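Local atomic coordinates of phosphoribosylaminoimidazole carboxylase, ATPase subunit (Thermotoga maritima, PDB entry 3AX6), a protein that probably catalyses the ATP-dependent carboxylation of 5-aminoimidazole ribonucleotide with bicarbonate to N5-carboxyaminoimidazole ribonucleotide, a step of purine biosynthesis, and binds ADP. Residues A[57-68]-A[80-91]; A[208-216]-A[295-303]. One frame throughout, in Å; residues are numbered along the deposited sequence.

Interaction 1 (A[57-68]-A[80-91]); sequences EDLVKGSDVTTY and KLYNEGYKIHPS
The beta-alpha-beta unit that closes one edge of the Rossmann-like N-terminal sheet brings Thr66 beside Ile88, in parallel pairing. Thr66 N gives a bond to Lys87 O, and Thr66 O takes one from His89 N, 2.9 Å away. Beyond this pair the side chains take over. Thr67 OG1, held anti to its own backbone nitrogen (chi1 -177°), donates to His89 O at 2.8 Å, in the carbonyl plane. The Tyr68 hydroxyl reaches Pro90 O at 2.7 Å from above the carbonyl plane, while Pro90 CD lies 3.5 Å from Tyr68 CZ. A phenylalanine in place of Tyr68 would probably leave Pro90 O without this hydroxyl donor and the ring with less to fix its position. Against helix 53-61, in the turn that follows helix 75-83, Tyr86 CB meets Val60 CG2 at 3.5 Å, and Lys61 CG comes equally near Tyr86 OH. On the solvent side, Lys80 NZ makes a long, weak salt bridge to Glu57 OE2 and shares itself with Glu84. Strand 65-68 also bonds to strand 3-7 on its other edge, helix 53-61 sends Leu59 onto strand 26-31, and Tyr68 packs against Leu95 of helix 92-99.

Interaction 2 (A[208-216]-A[295-303]); sequences DTVIAPARI and LLIPAVMVN
A cis peptide bond joins Ala212 to Pro213, right where the pairing of Ala212 with Ala299 ends the antiparallel strands. Just before this bond, Ala212 and Ala299 exchange two short backbone hydrogen bonds, Ala212 N to Ala299 O and Ala299 N to Ala212 O, both 2.7 Å. Past it, the Pro213 ring lies against the chain leading into strand 299-305: its CD sits 3.5 Å from Leu295 CD2, tight for two carbons, and 4.2 Å from Pro298 CB. Leu295 reaches the ring because its CG lies anti to the backbone nitrogen (chi1 -178°), the two side chains crossing at a slant. The second hydrogen-bonded pair is Val210 with Met301, a selenomethionine, whose N donates to Val210 O at 3.0 Å and whose O accepts from Val210 N. Their side chains share a face of the sheet with the two alanines, and Val210 CG2 comes within 4.4 Å of Met301 CE. Thr209, Ile211, Val300 and Val302 line the other face. There Thr209 and Val300 lie side by side, with Thr209 OG1 3.8 Å from Val300 CG1; the same hydroxyl gives a weak bond to Met301 O. Helix 354-364 covers this face, putting Val354 against Ile211, and Ala357 and Ala361 against Val300. At the far end the Asn303 amide stands steeply to the Asp208 carboxylate, their planes 76° apart, and Asn303 OD1 bonds to Asn264. The axes of the two short strands run 4.7 Å apart at 170°, a regular antiparallel pair inside the large antiparallel sheet, which carries strands from both the ATP-grasp and the C-terminal family regions, consistent with a PurK-family enzyme.

How the interactions relate
Interaction 1 comes first along the chain and is complete before interaction 2 begins. Their centres are 34 Å apart, on opposite sides of the centre of the chain, and their nearest atoms stay about 17 Å from each other. They share no sheet: 57-68 and 80-91 belong to the parallel sheet of the N-terminal domain, whereas 208-216 and 295-303 lie in the large antiparallel sheet. Interaction 1 is therefore local, joining neighbouring elements of one domain, while interaction 2 brings together distant parts of the sequence and ties the ATP-grasp region to the C-terminal region. Neither contact includes a residue of the ADP pocket.

Interaction 1 (A[57-68]-A[80-91])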
loop_
_atom_site.group_PDB
_atom_site.type_symbol
_atom_site.label_atom_id
_atom_site.label_comp_id
_atom_site.label_asym_id
_atom_site.label_seq_id
_atom_site.Cartn_x
_atom_site.Cartn_y
_atom_site.Cartn_z
ATOM N N GLU A 57 -15.651 -26.096 0.854
ATOM C CA GLU A 57 -14.931 -27.298 0.470
ATOM C C GLU A 57 -14.364 -27.092 -0.932
ATOM O O GLU A 57 -13.222 -27.464 -1.207
ATOM C CB GLU A 57 -15.881 -28.495 0.508
ATOM C CG GLU A 57 -15.212 -29.847 0.466
ATOM C CD GLU A 57 -15.955 -30.864 1.313
ATOM O OE1 GLU A 57 -17.196 -30.964 1.169
ATOM O OE2 GLU A 57 -15.299 -31.561 2.123
ATOM N N ASP A 58 -15.160 -26.493 -1.813
ATOM C CA ASP A 58 -14.691 -26.215 -3.167
ATOM C C ASP A 58 -13.539 -25.226 -3.084
ATOM O O ASP A 58 -12.553 -25.354 -3.807
ATOM C CB ASP A 58 -15.789 -25.591 -4.032
ATOM C CG ASP A 58 -16.953 -26.522 -4.265
ATOM O OD1 ASP A 58 -16.727 -27.680 -4.676
ATOM O OD2 ASP A 58 -18.098 -26.086 -4.042
ATOM N N LEU A 59 -13.678 -24.238 -2.200
ATOM C CA LEU A 59 -12.657 -23.214 -2.019
ATOM C C LEU A 59 -11.319 -23.789 -1.572
ATOM O O LEU A 59 -10.284 -23.463 -2.142
ATOM C CB LEU A 59 -13.097 -22.176 -0.989
ATOM C CG LEU A 59 -12.002 -21.134 -0.728
ATOM C CD1 LEU A 59 -11.962 -20.182 -1.896
ATOM C CD2 LEU A 59 -12.253 -20.367 0.555
ATOM N N VAL A 60 -11.347 -24.630 -0.543
ATOM C CA VAL A 60 -10.125 -25.235 -0.024
ATOM C C VAL A 60 -9.488 -26.182 -1.037
ATOM O O VAL A 60 -8.278 -26.135 -1.252
ATOM C CB VAL A 60 -10.396 -25.989 1.297
ATOM C CG1 VAL A 60 -11.545 -26.951 1.109
ATOM C CG2 VAL A 60 -9.148 -26.738 1.741
ATOM N N LYS A 61 -10.298 -27.027 -1.670
ATOM C CA LYS A 61 -9.782 -27.970 -2.666
ATOM C C LYS A 61 -9.294 -27.279 -3.939
ATOM O O LYS A 61 -8.477 -27.835 -4.677
ATOM C CB LYS A 61 -10.845 -29.004 -3.036
ATOM C CG LYS A 61 -11.127 -30.030 -1.955
ATOM C CD LYS A 61 -12.208 -30.977 -2.425
ATOM C CE LYS A 61 -12.565 -32.002 -1.369
ATOM N NZ LYS A 61 -13.695 -32.853 -1.849
ATOM N N GLY A 62 -9.797 -26.076 -4.196
ATOM C CA GLY A 62 -9.378 -25.347 -5.375
ATOM C C GLY A 62 -8.231 -24.395 -5.092
ATOM O O GLY A 62 -7.806 -23.647 -5.970
ATOM N N SER A 63 -7.717 -24.424 -3.869
ATOM C CA SER A 63 -6.622 -23.538 -3.487
ATOM C C SER A 63 -5.449 -24.329 -2.939
ATOM O O SER A 63 -5.614 -25.462 -2.486
ATOM C CB SER A 63 -7.096 -22.549 -2.419
ATOM O OG SER A 63 -8.271 -21.870 -2.830
ATOM N N ASP A 64 -4.262 -23.738 -2.983
ATOM C CA ASP A 64 -3.074 -24.398 -2.456
ATOM C C ASP A 64 -3.028 -24.130 -0.957
ATOM O O ASP A 64 -2.638 -24.987 -0.165
ATOM C CB ASP A 64 -1.815 -23.847 -3.121
ATOM C CG ASP A 64 -1.799 -24.080 -4.613
ATOM O OD1 ASP A 64 -2.005 -23.110 -5.377
ATOM O OD2 ASP A 64 -1.583 -25.242 -5.021
ATOM N N VAL A 65 -3.435 -22.923 -0.581
ATOM C CA VAL A 65 -3.468 -22.514 0.813
ATOM C C VAL A 65 -4.722 -21.701 1.036
ATOM O O VAL A 65 -5.060 -20.840 0.219
ATOM C CB VAL A 65 -2.256 -21.639 1.191
ATOM C CG1 VAL A 65 -2.500 -20.985 2.542
ATOM C CG2 VAL A 65 -0.989 -22.493 1.251
ATOM N N THR A 66 -5.410 -21.977 2.137
ATOM C CA THR A 66 -6.624 -21.257 2.470
ATOM C C THR A 66 -6.498 -20.607 3.845
ATOM O O THR A 66 -5.895 -21.170 4.780
ATOM C CB THR A 66 -7.844 -22.196 2.470
ATOM O OG1 THR A 66 -7.959 -22.814 1.189
ATOM C CG2 THR A 66 -9.129 -21.423 2.750
ATOM N N THR A 67 -7.069 -19.410 3.953
ATOM C CA THR A 67 -7.060 -18.652 5.192
ATOM C C THR A 67 -8.405 -17.936 5.323
ATOM O O THR A 67 -9.291 -18.121 4.491
ATOM C CB THR A 67 -5.896 -17.641 5.206
ATOM O OG1 THR A 67 -5.876 -16.951 6.462
ATOM C CG2 THR A 67 -6.031 -16.651 4.056
ATOM N N TYR A 68 -8.560 -17.112 6.351
ATOM C CA TYR A 68 -9.830 -16.431 6.571
ATOM C C TYR A 68 -9.687 -15.063 7.233
ATOM O O TYR A 68 -8.663 -14.768 7.851
ATOM C CB TYR A 68 -10.728 -17.344 7.411
ATOM C CG TYR A 68 -9.983 -18.098 8.501
ATOM C CD1 TYR A 68 -9.750 -17.521 9.750
ATOM C CD2 TYR A 68 -9.485 -19.384 8.270
ATOM C CE1 TYR A 68 -9.040 -18.205 10.745
ATOM C CE2 TYR A 68 -8.772 -20.074 9.251
ATOM C CZ TYR A 68 -8.552 -19.479 10.487
ATOM O OH TYR A 68 -7.826 -20.146 11.451
ATOM N N LYS A 80 -12.003 -30.995 9.059
ATOM C CA LYS A 80 -12.097 -32.195 8.244
ATOM C C LYS A 80 -11.068 -32.122 7.113
ATOM O O LYS A 80 -10.223 -33.007 6.961
ATOM C CB LYS A 80 -13.521 -32.313 7.681
ATOM C CG LYS A 80 -13.730 -33.428 6.667
ATOM C CD LYS A 80 -15.215 -33.640 6.378
ATOM C CE LYS A 80 -15.448 -34.732 5.334
ATOM N NZ LYS A 80 -14.946 -34.345 3.983
ATOM N N LEU A 81 -11.140 -31.045 6.338
ATOM C CA LEU A 81 -10.235 -30.827 5.218
ATOM C C LEU A 81 -8.786 -30.745 5.672
ATOM O O LEU A 81 -7.882 -31.234 4.991
ATOM C CB LEU A 81 -10.620 -29.545 4.495
ATOM C CG LEU A 81 -12.014 -29.626 3.880
ATOM C CD1 LEU A 81 -12.584 -28.230 3.742
ATOM C CD2 LEU A 81 -11.948 -30.361 2.532
ATOM N N TYR A 82 -8.567 -30.130 6.826
ATOM C CA TYR A 82 -7.223 -30.003 7.353
ATOM C C TYR A 82 -6.648 -31.378 7.683
ATOM O O TYR A 82 -5.449 -31.604 7.538
ATOM C CB TYR A 82 -7.234 -29.115 8.597
ATOM C CG TYR A 82 -5.921 -29.064 9.339
ATOM C CD1 TYR A 82 -5.620 -30.001 10.334
ATOM C CD2 TYR A 82 -4.992 -28.058 9.080
ATOM C CE1 TYR A 82 -4.433 -29.930 11.060
ATOM C CE2 TYR A 82 -3.800 -27.980 9.800
ATOM C CZ TYR A 82 -3.530 -28.916 10.793
ATOM O OH TYR A 82 -2.373 -28.810 11.535
ATOM N N ASN A 83 -7.506 -32.296 8.117
ATOM C CA ASN A 83 -7.063 -33.642 8.448
ATOM C C ASN A 83 -6.810 -34.469 7.197
ATOM O O ASN A 83 -6.180 -35.521 7.267
ATOM C CB ASN A 83 -8.091 -34.327 9.340
ATOM C CG ASN A 83 -7.993 -33.878 10.778
ATOM O OD1 ASN A 83 -8.965 -33.930 11.526
ATOM N ND2 ASN A 83 -6.805 -33.445 11.180
ATOM N N GLU A 84 -7.297 -33.989 6.053
ATOM C CA GLU A 84 -7.091 -34.683 4.786
ATOM C C GLU A 84 -5.821 -34.160 4.123
ATOM O O GLU A 84 -5.499 -34.543 3.000
ATOM C CB GLU A 84 -8.267 -34.468 3.829
ATOM C CG GLU A 84 -9.633 -34.817 4.393
ATOM C CD GLU A 84 -10.678 -34.999 3.308
ATOM O OE1 GLU A 84 -10.687 -36.075 2.675
ATOM O OE2 GLU A 84 -11.483 -34.069 3.079
ATOM N N GLY A 85 -5.119 -33.264 4.807
ATOM C CA GLY A 85 -3.889 -32.725 4.259
ATOM C C GLY A 85 -3.951 -31.348 3.618
ATOM O O GLY A 85 -2.913 -30.800 3.259
ATOM N N TYR A 86 -5.142 -30.778 3.462
ATOM C CA TYR A 86 -5.255 -29.449 2.863
ATOM C C TYR A 86 -4.652 -28.373 3.748
ATOM O O TYR A 86 -4.811 -28.387 4.964
ATOM C CB TYR A 86 -6.712 -29.114 2.548
ATOM C CG TYR A 86 -7.254 -29.972 1.439
ATOM C CD1 TYR A 86 -8.054 -31.076 1.716
ATOM C CD2 TYR A 86 -6.914 -29.718 0.112
ATOM C CE1 TYR A 86 -8.509 -31.912 0.702
ATOM C CE2 TYR A 86 -7.359 -30.549 -0.915
ATOM C CZ TYR A 86 -8.158 -31.646 -0.611
ATOM O OH TYR A 86 -8.613 -32.472 -1.616
ATOM N N LYS A 87 -3.944 -27.441 3.126
ATOM C CA LYS A 87 -3.297 -26.365 3.861
ATOM C C LYS A 87 -4.261 -25.256 4.262
ATOM O O LYS A 87 -4.704 -24.476 3.417
ATOM C CB LYS A 87 -2.164 -25.785 3.020
ATOM C CG LYS A 87 -0.790 -26.160 3.506
ATOM C CD LYS A 87 -0.598 -27.656 3.573
ATOM C CE LYS A 87 0.627 -27.987 4.405
ATOM N NZ LYS A 87 0.501 -27.442 5.789
ATOM N N ILE A 88 -4.586 -25.195 5.551
ATOM C CA ILE A 88 -5.486 -24.167 6.074
ATOM C C ILE A 88 -4.820 -23.480 7.263
ATOM O O ILE A 88 -4.550 -24.107 8.292
ATOM C CB ILE A 88 -6.830 -24.772 6.502
ATOM C CG1 ILE A 88 -7.463 -25.498 5.308
ATOM C CG2 ILE A 88 -7.765 -23.663 6.986
ATOM C CD1 ILE A 88 -8.591 -26.441 5.683
ATOM N N HIS A 89 -4.563 -22.184 7.108
ATOM C CA HIS A 89 -3.872 -21.401 8.132
ATOM C C HIS A 89 -4.549 -20.085 8.483
ATOM O O HIS A 89 -4.896 -19.304 7.595
ATOM C CB HIS A 89 -2.448 -21.106 7.657
ATOM C CG HIS A 89 -1.638 -22.333 7.382
ATOM N ND1 HIS A 89 -0.748 -22.415 6.335
ATOM C CD2 HIS A 89 -1.557 -23.513 8.039
ATOM C CE1 HIS A 89 -0.152 -23.593 6.358
ATOM N NE2 HIS A 89 -0.623 -24.278 7.383
ATOM N N PRO A 90 -4.721 -19.807 9.789
ATOM C CA PRO A 90 -4.304 -20.681 10.890
ATOM C C PRO A 90 -5.118 -21.968 10.931
ATOM O O PRO A 90 -6.238 -22.035 10.415
ATOM C CB PRO A 90 -4.546 -19.823 12.134
ATOM C CG PRO A 90 -4.425 -18.431 11.622
ATOM C CD PRO A 90 -5.180 -18.511 10.317
ATOM N N SER A 91 -4.542 -22.988 11.550
ATOM C CA SER A 91 -5.207 -24.277 11.664
ATOM C C SER A 91 -6.592 -24.157 12.281
ATOM O O SER A 91 -6.821 -23.315 13.148
ATOM C CB SER A 91 -4.378 -25.234 12.519
ATOM O OG SER A 91 -5.164 -26.352 12.886
HETATM O O HOH W 1 -6.400 -25.075 0.747
HETATM O O HOH W 2 -4.016 -27.042 0.405
#

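Interaction 2 (A[208-216]-A[295-303])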
loop_
_atom_site.group_PDB
_atom_site.type_symbol
_atom_site.label_atom_id
_atom_site.label_comp_id
_atom_site.label_asym_id
_atom_site.label_seq_id
_atom_site.Cartn_x
_atom_site.Cartn_y
_atom_site.Cartn_z
ATOM N N ASP A 208 -11.735 3.859 20.370
ATOM C CA ASP A 208 -10.767 2.948 19.777
ATOM C C ASP A 208 -9.776 3.726 18.898
ATOM O O ASP A 208 -10.096 4.175 17.790
ATOM C CB ASP A 208 -11.496 1.866 18.963
ATOM C CG ASP A 208 -10.646 0.614 18.740
ATOM O OD1 ASP A 208 -11.182 -0.379 18.195
ATOM O OD2 ASP A 208 -9.448 0.617 19.103
ATOM N N THR A 209 -8.573 3.888 19.434
ATOM C CA THR A 209 -7.473 4.585 18.783
ATOM C C THR A 209 -6.184 3.910 19.273
ATOM O O THR A 209 -5.995 3.719 20.474
ATOM C CB THR A 209 -7.480 6.089 19.159
ATOM O OG1 THR A 209 -6.145 6.608 19.135
ATOM C CG2 THR A 209 -8.074 6.287 20.531
ATOM N N VAL A 210 -5.313 3.535 18.342
ATOM C CA VAL A 210 -4.066 2.859 18.682
ATOM C C VAL A 210 -2.853 3.790 18.676
ATOM O O VAL A 210 -2.728 4.661 17.814
ATOM C CB VAL A 210 -3.811 1.679 17.700
ATOM C CG1 VAL A 210 -2.483 1.004 18.002
ATOM C CG2 VAL A 210 -4.939 0.678 17.803
ATOM N N ILE A 211 -1.966 3.601 19.651
ATOM C CA ILE A 211 -0.753 4.400 19.757
ATOM C C ILE A 211 0.447 3.484 19.574
ATOM O O ILE A 211 0.627 2.529 20.325
ATOM C CB ILE A 211 -0.626 5.084 21.139
ATOM C CG1 ILE A 211 -1.802 6.041 21.375
ATOM C CG2 ILE A 211 0.687 5.849 21.208
ATOM C CD1 ILE A 211 -1.874 6.594 22.794
ATOM N N ALA A 212 1.269 3.778 18.576
ATOM C CA ALA A 212 2.449 2.969 18.293
ATOM C C ALA A 212 3.706 3.823 18.334
ATOM O O ALA A 212 3.814 4.802 17.598
ATOM C CB ALA A 212 2.311 2.316 16.912
ATOM N N PRO A 213 4.669 3.478 19.204
ATOM C CA PRO A 213 4.626 2.347 20.137
ATOM C C PRO A 213 3.961 2.756 21.451
ATOM O O PRO A 213 3.883 3.943 21.776
ATOM C CB PRO A 213 6.100 2.001 20.320
ATOM C CG PRO A 213 6.752 3.350 20.254
ATOM C CD PRO A 213 6.042 4.004 19.086
ATOM N N ALA A 214 3.476 1.772 22.198
ATOM C CA ALA A 214 2.813 2.045 23.467
ATOM C C ALA A 214 3.714 2.904 24.345
ATOM O O ALA A 214 4.935 2.745 24.342
ATOM C CB ALA A 214 2.476 0.739 24.173
ATOM N N ARG A 215 3.111 3.826 25.087
ATOM C CA ARG A 215 3.886 4.688 25.964
ATOM C C ARG A 215 4.027 3.990 27.308
ATOM O O ARG A 215 3.332 4.313 28.273
ATOM C CB ARG A 215 3.194 6.036 26.130
ATOM C CG ARG A 215 2.847 6.666 24.803
ATOM C CD ARG A 215 1.373 6.914 24.738
ATOM N NE ARG A 215 1.072 8.297 25.042
ATOM C CZ ARG A 215 -0.063 8.709 25.586
ATOM N NH1 ARG A 215 -1.016 7.835 25.895
ATOM N NH2 ARG A 215 -0.247 10.001 25.804
ATOM N N ILE A 216 4.925 3.010 27.346
ATOM C CA ILE A 216 5.180 2.243 28.558
ATOM C C ILE A 216 6.675 2.040 28.735
ATOM O O ILE A 216 7.440 2.097 27.768
ATOM C CB ILE A 216 4.525 0.855 28.494
ATOM C CG1 ILE A 216 5.034 0.105 27.257
ATOM C CG2 ILE A 216 3.001 1.000 28.509
ATOM C CD1 ILE A 216 4.595 -1.344 27.195
ATOM N N LEU A 295 9.967 -0.482 13.174
ATOM C CA LEU A 295 9.078 0.674 13.234
ATOM C C LEU A 295 9.870 1.859 12.710
ATOM O O LEU A 295 10.848 2.279 13.330
ATOM C CB LEU A 295 8.628 0.943 14.670
ATOM C CG LEU A 295 7.653 2.108 14.880
ATOM C CD1 LEU A 295 6.299 1.766 14.301
ATOM C CD2 LEU A 295 7.506 2.390 16.363
ATOM N N LEU A 296 9.447 2.392 11.568
ATOM C CA LEU A 296 10.133 3.508 10.939
ATOM C C LEU A 296 9.813 4.850 11.589
ATOM O O LEU A 296 10.642 5.760 11.596
ATOM C CB LEU A 296 9.772 3.567 9.451
ATOM C CG LEU A 296 10.103 2.341 8.597
ATOM C CD1 LEU A 296 9.569 2.550 7.185
ATOM C CD2 LEU A 296 11.612 2.117 8.570
ATOM N N ILE A 297 8.614 4.975 12.139
ATOM C CA ILE A 297 8.203 6.227 12.760
ATOM C C ILE A 297 6.964 5.980 13.598
ATOM O O ILE A 297 6.115 5.186 13.215
ATOM C CB ILE A 297 7.858 7.283 11.669
ATOM C CG1 ILE A 297 7.465 8.612 12.306
ATOM C CG2 ILE A 297 6.692 6.784 10.812
ATOM C CD1 ILE A 297 7.391 9.748 11.298
ATOM N N PRO A 298 6.854 6.648 14.761
ATOM C CA PRO A 298 5.702 6.510 15.662
ATOM C C PRO A 298 4.403 6.819 14.923
ATOM O O PRO A 298 4.398 7.589 13.969
ATOM C CB PRO A 298 6.000 7.531 16.753
ATOM C CG PRO A 298 7.500 7.453 16.851
ATOM C CD PRO A 298 7.910 7.460 15.392
ATOM N N ALA A 299 3.302 6.233 15.374
ATOM C CA ALA A 299 2.026 6.448 14.712
ATOM C C ALA A 299 0.804 6.304 15.604
ATOM O O ALA A 299 0.798 5.559 16.582
ATOM C CB ALA A 299 1.904 5.490 13.528
ATOM N N VAL A 300 -0.242 7.027 15.239
ATOM C CA VAL A 300 -1.501 6.978 15.957
ATOM C C VAL A 300 -2.577 6.719 14.910
ATOM O O VAL A 300 -2.696 7.457 13.935
ATOM C CB VAL A 300 -1.778 8.308 16.692
ATOM C CG1 VAL A 300 -3.142 8.256 17.380
ATOM C CG2 VAL A 300 -0.678 8.557 17.725
HETATM N N MSE A 301 -3.323 5.635 15.091
HETATM C CA MSE A 301 -4.391 5.286 14.160
HETATM C C MSE A 301 -5.728 5.483 14.847
HETATM O O MSE A 301 -5.896 5.121 16.019
HETATM C CB MSE A 301 -4.274 3.832 13.703
HETATM C CG MSE A 301 -5.381 3.421 12.743
HETATM SE SE MSE A 301 -6.242 1.753 13.229
HETATM C CE MSE A 301 -7.433 2.405 14.599
ATOM N N VAL A 302 -6.673 6.062 14.113
ATOM C CA VAL A 302 -8.015 6.319 14.624
ATOM C C VAL A 302 -9.046 5.769 13.646
ATOM O O VAL A 302 -8.952 5.995 12.436
ATOM C CB VAL A 302 -8.282 7.847 14.807
ATOM C CG1 VAL A 302 -9.732 8.081 15.196
ATOM C CG2 VAL A 302 -7.365 8.424 15.862
ATOM N N ASN A 303 -10.035 5.056 14.176
ATOM C CA ASN A 303 -11.087 4.488 13.348
ATOM C C ASN A 303 -12.101 5.541 12.947
ATOM O O ASN A 303 -12.437 6.424 13.725
ATOM C CB ASN A 303 -11.824 3.361 14.087
ATOM C CG ASN A 303 -10.989 2.109 14.218
ATOM O OD1 ASN A 303 -10.434 1.618 13.240
ATOM N ND2 ASN A 303 -10.903 1.579 15.434
#